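Local coordinates for phytase (Citrobacter braakii, PDB 3ZHC), which is a phytase of branch 2 of the histidine phosphatase superfamily, built from an alpha/beta domain around a central sheet and a mainly helical domain, at residues G40-T45 against L238-L243; T290-M295 against L319-H324. The protein carries 2 engineered substitutions. All coordinates share one frame; numbering follows the deposited sequence.

Interaction 1 (G40-T45 against L238-L243). With FMT (formic acid), chain O.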
# COMPACT_ATOMS: atom_id res chain seq x y z
N GLY B 40 10.28 -23.08 1.76
CA GLY B 40 9.74 -23.00 0.40
C GLY B 40 8.27 -23.37 0.32
O GLY B 40 7.61 -23.57 1.34
N VAL B 41 7.77 -23.46 -0.92
CA VAL B 41 6.36 -23.80 -1.20
C VAL B 41 6.00 -25.12 -0.56
O VAL B 41 6.70 -26.11 -0.74
CB VAL B 41 6.05 -23.85 -2.73
CG1 VAL B 41 4.61 -24.38 -3.00
CG2 VAL B 41 6.26 -22.49 -3.37
N ARG B 42 4.90 -25.11 0.18
CA ARG B 42 4.42 -26.27 0.92
C ARG B 42 2.95 -26.49 0.68
O ARG B 42 2.25 -25.60 0.20
CB ARG B 42 4.64 -26.07 2.43
CG ARG B 42 4.02 -24.77 3.00
CD ARG B 42 3.75 -24.85 4.47
NE ARG B 42 3.11 -23.63 4.99
CZ ARG B 42 1.81 -23.32 4.87
NH1 ARG B 42 0.92 -24.12 4.23
NH2 ARG B 42 1.38 -22.17 5.40
N ALA B 43 2.48 -27.68 1.05
CA ALA B 43 1.07 -28.00 1.02
C ALA B 43 0.40 -27.26 2.16
O ALA B 43 1.09 -26.83 3.11
CB ALA B 43 0.84 -29.51 1.16
N PRO B 44 -0.95 -27.08 2.09
CA PRO B 44 -1.67 -26.45 3.18
C PRO B 44 -1.36 -27.06 4.54
O PRO B 44 -1.10 -28.26 4.65
CB PRO B 44 -3.14 -26.68 2.81
CG PRO B 44 -3.15 -26.73 1.34
CD PRO B 44 -1.83 -27.34 0.94
N THR B 45 -1.40 -26.22 5.56
CA THR B 45 -1.17 -26.60 6.92
C THR B 45 -2.31 -27.45 7.51
O THR B 45 -2.08 -28.25 8.41
CB THR B 45 -0.94 -25.33 7.80
OG1 THR B 45 -0.48 -25.71 9.07
CG2 THR B 45 -2.21 -24.52 7.96
N LEU B 238 -6.91 -19.45 4.01
CA LEU B 238 -7.42 -19.67 2.63
C LEU B 238 -6.69 -18.90 1.56
O LEU B 238 -6.34 -19.48 0.53
CB LEU B 238 -8.92 -19.36 2.54
CG LEU B 238 -9.85 -20.20 3.42
CD1 LEU B 238 -11.30 -19.95 3.00
CD2 LEU B 238 -9.54 -21.71 3.36
N THR B 239 -6.46 -17.60 1.81
CA THR B 239 -5.75 -16.75 0.84
C THR B 239 -4.29 -17.22 0.65
O THR B 239 -3.74 -17.14 -0.46
CB THR B 239 -5.82 -15.26 1.22
OG1 THR B 239 -5.34 -15.08 2.54
CG2 THR B 239 -7.28 -14.76 1.14
N GLU B 240 -3.67 -17.72 1.73
CA GLU B 240 -2.32 -18.30 1.63
C GLU B 240 -2.36 -19.58 0.79
O GLU B 240 -1.45 -19.82 -0.01
CB GLU B 240 -1.73 -18.57 3.02
CG GLU B 240 -0.34 -19.24 3.05
CD GLU B 240 0.82 -18.38 2.46
OE1 GLU B 240 0.63 -17.17 2.16
OE2 GLU B 240 1.92 -18.95 2.33
N ILE B 241 -3.42 -20.39 0.97
CA ILE B 241 -3.58 -21.62 0.18
C ILE B 241 -3.66 -21.26 -1.32
O ILE B 241 -3.00 -21.90 -2.13
CB ILE B 241 -4.79 -22.49 0.64
CG1 ILE B 241 -4.53 -23.05 2.04
CG2 ILE B 241 -5.03 -23.65 -0.33
CD1 ILE B 241 -5.70 -23.78 2.67
N PHE B 242 -4.42 -20.23 -1.66
CA PHE B 242 -4.49 -19.81 -3.08
C PHE B 242 -3.11 -19.41 -3.61
O PHE B 242 -2.75 -19.81 -4.72
CB PHE B 242 -5.50 -18.69 -3.31
CG PHE B 242 -6.93 -19.03 -2.93
CD1 PHE B 242 -7.47 -20.30 -3.17
CD2 PHE B 242 -7.75 -18.05 -2.33
CE1 PHE B 242 -8.80 -20.60 -2.82
CE2 PHE B 242 -9.08 -18.35 -1.98
CZ PHE B 242 -9.60 -19.61 -2.22
N LEU B 243 -2.34 -18.65 -2.82
CA LEU B 243 -0.97 -18.26 -3.19
C LEU B 243 -0.11 -19.49 -3.39
O LEU B 243 0.62 -19.58 -4.38
CB LEU B 243 -0.31 -17.39 -2.11
CG LEU B 243 1.06 -16.79 -2.51
CD1 LEU B 243 0.91 -15.33 -2.92
CD2 LEU B 243 2.08 -16.95 -1.38
C FMT O . -2.28 -22.39 4.96
O1 FMT O . -1.68 -21.39 5.38
O2 FMT O . -1.71 -23.44 4.70
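Arg42 and Pro44, from the Arg-His-Gly-x-Arg-x-Pro signature of the histidine phosphatases, face Glu240 and Ile241 of helix 231-247, with a bound formic acid, probably from the crystallisation liquor, lying between them. The Arg42 guanidinium receives this molecule at its edge, with the formic acid C in plane. NH1 of Arg42 reaches O2 of the formic acid at 2.8 Å, and NH2 of Arg42 reaches its O1 almost straight at 3.2 Å. The backbone N of Thr45 also donates to that O2, at 2.9 Å. A further bond, from NH1 of Arg42 to Ala43 O at 2.9 Å, helps fix the rotation of the guanidinium. Glu240 comes obliquely, its CG 4.1 Å from NH2 of Arg42. Its OE2 lies well out of the guanidinium plane, so any attraction is one of charge alone, and OE2 instead makes a salt bridge with Arg38. Beside this polar site, Pro44 CB rests 3.9 Å from Ile241 CD1, the side chains crossing at about a right angle: a rigid ring against a branched chain suits a buried apolar seam. Arginine and a backbone N-H together form a small polar pocket, consistent with the anion-binding signature loop of this superfamily.

Interaction 2 (T290-M295 against L319-H324)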
# COMPACT_ATOMS: atom_id res chain seq x y z
N THR B 290 13.54 -12.68 19.70
CA THR B 290 14.79 -12.52 20.53
C THR B 290 15.94 -13.53 20.22
O THR B 290 17.08 -13.08 19.95
CB THR B 290 14.47 -12.42 22.09
OG1 THR B 290 13.84 -11.16 22.37
CG2 THR B 290 15.72 -12.55 22.94
N PRO B 291 15.65 -14.86 20.24
CA PRO B 291 16.69 -15.84 19.89
C PRO B 291 17.31 -15.63 18.50
O PRO B 291 18.52 -15.70 18.38
CB PRO B 291 15.95 -17.17 19.95
CG PRO B 291 14.87 -16.95 20.85
CD PRO B 291 14.42 -15.54 20.65
N LEU B 292 16.49 -15.37 17.49
CA LEU B 292 16.99 -15.11 16.13
C LEU B 292 17.81 -13.80 16.06
O LEU B 292 18.88 -13.77 15.44
CB LEU B 292 15.86 -15.12 15.08
CG LEU B 292 15.43 -16.53 14.63
CD1 LEU B 292 14.07 -16.50 13.94
CD2 LEU B 292 16.50 -17.16 13.71
N LEU B 293 17.31 -12.74 16.72
CA LEU B 293 18.07 -11.47 16.84
C LEU B 293 19.43 -11.68 17.53
O LEU B 293 20.44 -11.11 17.08
CB LEU B 293 17.25 -10.42 17.58
CG LEU B 293 16.04 -9.89 16.77
CD1 LEU B 293 15.10 -9.11 17.66
CD2 LEU B 293 16.51 -9.05 15.59
N ASP B 294 19.46 -12.50 18.60
CA ASP B 294 20.73 -12.83 19.33
C ASP B 294 21.71 -13.59 18.45
O ASP B 294 22.91 -13.30 18.47
CB ASP B 294 20.45 -13.64 20.61
CG ASP B 294 19.79 -12.81 21.72
OD1 ASP B 294 19.71 -11.55 21.64
OD2 ASP B 294 19.35 -13.45 22.71
N MET B 295 21.19 -14.56 17.68
CA MET B 295 21.98 -15.34 16.69
C MET B 295 22.53 -14.42 15.61
O MET B 295 23.72 -14.47 15.32
CB MET B 295 21.11 -16.44 16.06
CG MET B 295 21.85 -17.42 15.07
SD MET B 295 23.16 -18.41 15.87
CE MET B 295 22.18 -19.48 16.90
N LEU B 319 25.59 -17.60 6.95
CA LEU B 319 24.78 -18.40 7.87
C LEU B 319 23.36 -18.32 7.31
O LEU B 319 22.79 -17.23 7.28
CB LEU B 319 24.85 -17.86 9.30
CG LEU B 319 23.97 -18.51 10.38
CD1 LEU B 319 24.34 -19.96 10.62
CD2 LEU B 319 24.00 -17.72 11.70
N PHE B 320 22.82 -19.45 6.86
CA PHE B 320 21.45 -19.52 6.30
C PHE B 320 20.58 -20.19 7.34
O PHE B 320 20.90 -21.29 7.78
CB PHE B 320 21.46 -20.30 4.99
CG PHE B 320 20.11 -20.44 4.34
CD1 PHE B 320 19.64 -19.46 3.46
CD2 PHE B 320 19.29 -21.56 4.60
CE1 PHE B 320 18.38 -19.58 2.84
CE2 PHE B 320 18.02 -21.69 3.98
CZ PHE B 320 17.57 -20.71 3.11
N ILE B 321 19.48 -19.53 7.73
CA ILE B 321 18.57 -20.04 8.77
C ILE B 321 17.17 -20.25 8.16
O ILE B 321 16.54 -19.28 7.71
CB ILE B 321 18.51 -19.10 9.99
CG1 ILE B 321 19.92 -18.82 10.54
CG2 ILE B 321 17.63 -19.71 11.11
CD1 ILE B 321 19.94 -18.01 11.83
N ALA B 322 16.71 -21.51 8.14
CA ALA B 322 15.40 -21.90 7.59
C ALA B 322 14.32 -21.93 8.69
O ALA B 322 14.31 -22.82 9.56
CB ALA B 322 15.49 -23.25 6.89
N GLY B 323 13.42 -20.96 8.62
CA GLY B 323 12.30 -20.84 9.53
C GLY B 323 11.00 -20.72 8.78
O GLY B 323 10.84 -21.31 7.70
N HIS B 324 10.07 -19.95 9.36
CA HIS B 324 8.70 -19.80 8.86
C HIS B 324 8.34 -18.35 8.65
O HIS B 324 9.11 -17.42 9.02
CB HIS B 324 7.75 -20.42 9.88
CG HIS B 324 8.21 -21.75 10.39
ND1 HIS B 324 7.89 -22.93 9.76
CD2 HIS B 324 8.98 -22.09 11.46
CE1 HIS B 324 8.43 -23.94 10.41
NE2 HIS B 324 9.09 -23.46 11.45
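No ring or other flat group takes part where Leu292 and Met295 meet Leu319 and Ile321; the two aromatic residues of the 319-324 segment find their partners elsewhere. Phe320 stacks on Phe122 of helix 113-126, and the His324 ring meets that of His39 with their planes at about 65°. This is the layered alpha/beta fold of the histidine phosphatases: helix 282-301 covers one face of the central sheet and helix 113-126 covers the other. Segment 290-295 of helix 282-301 runs nearly antiparallel to strand segment 319-323, at 170°, their axes 11.7 Å apart at closest approach. At that spacing the backbones do not meet, and aliphatic side chains of some length are needed to bridge the layers. Leu319 and Ile321, two apart on the strand, both direct their CB toward the helix. Met295 directs its CB at the strand, whereas Leu292 starts off to one side and reaches it with the end of its chain. Met295 holds CG anti to its backbone N (chi1 -175°), which sets that methylene over the two strand residues, 4.0 Å from Leu319 CD2 and 3.8 Å from Ile321 CD1. The Met295 chain then bends at its next two torsions. The branched Ile321 serves both helix residues, and the Leu292 and Ile321 chains run alongside each other in opposite senses. The strand ends at Gly323, and His324 follows at the N-cap position of helix 325-335, opens the His-Asp motif of the family and bonds through NE2 to Asp110. One turn of helix before Met295, Leu292 touches by a single methyl: its CD2 lies 3.8 Å from Ile321 CG2 and 4.0 Å from Ile321 CD1.

In the fold
Interaction 1 closes along the chain before interaction 2 opens, and the two lie on opposite sides of the chain's centre, their centres about 22 Å apart. Their nearest atoms are about 6 Å apart, so they do not touch. The central sheet joins them: strand 28-38, which leads into the 40-45 loop, pairs in parallel with strand 318-323. Both strands therefore deliver signature residues at the same end of the sheet. Interaction 1 ties that end to helix 231-247 among the helices of the mainly helical part, while interaction 2 packs helix 282-301 against the sheet behind it. Together they join the signature loop to the helical part and the helix layer to the central sheet.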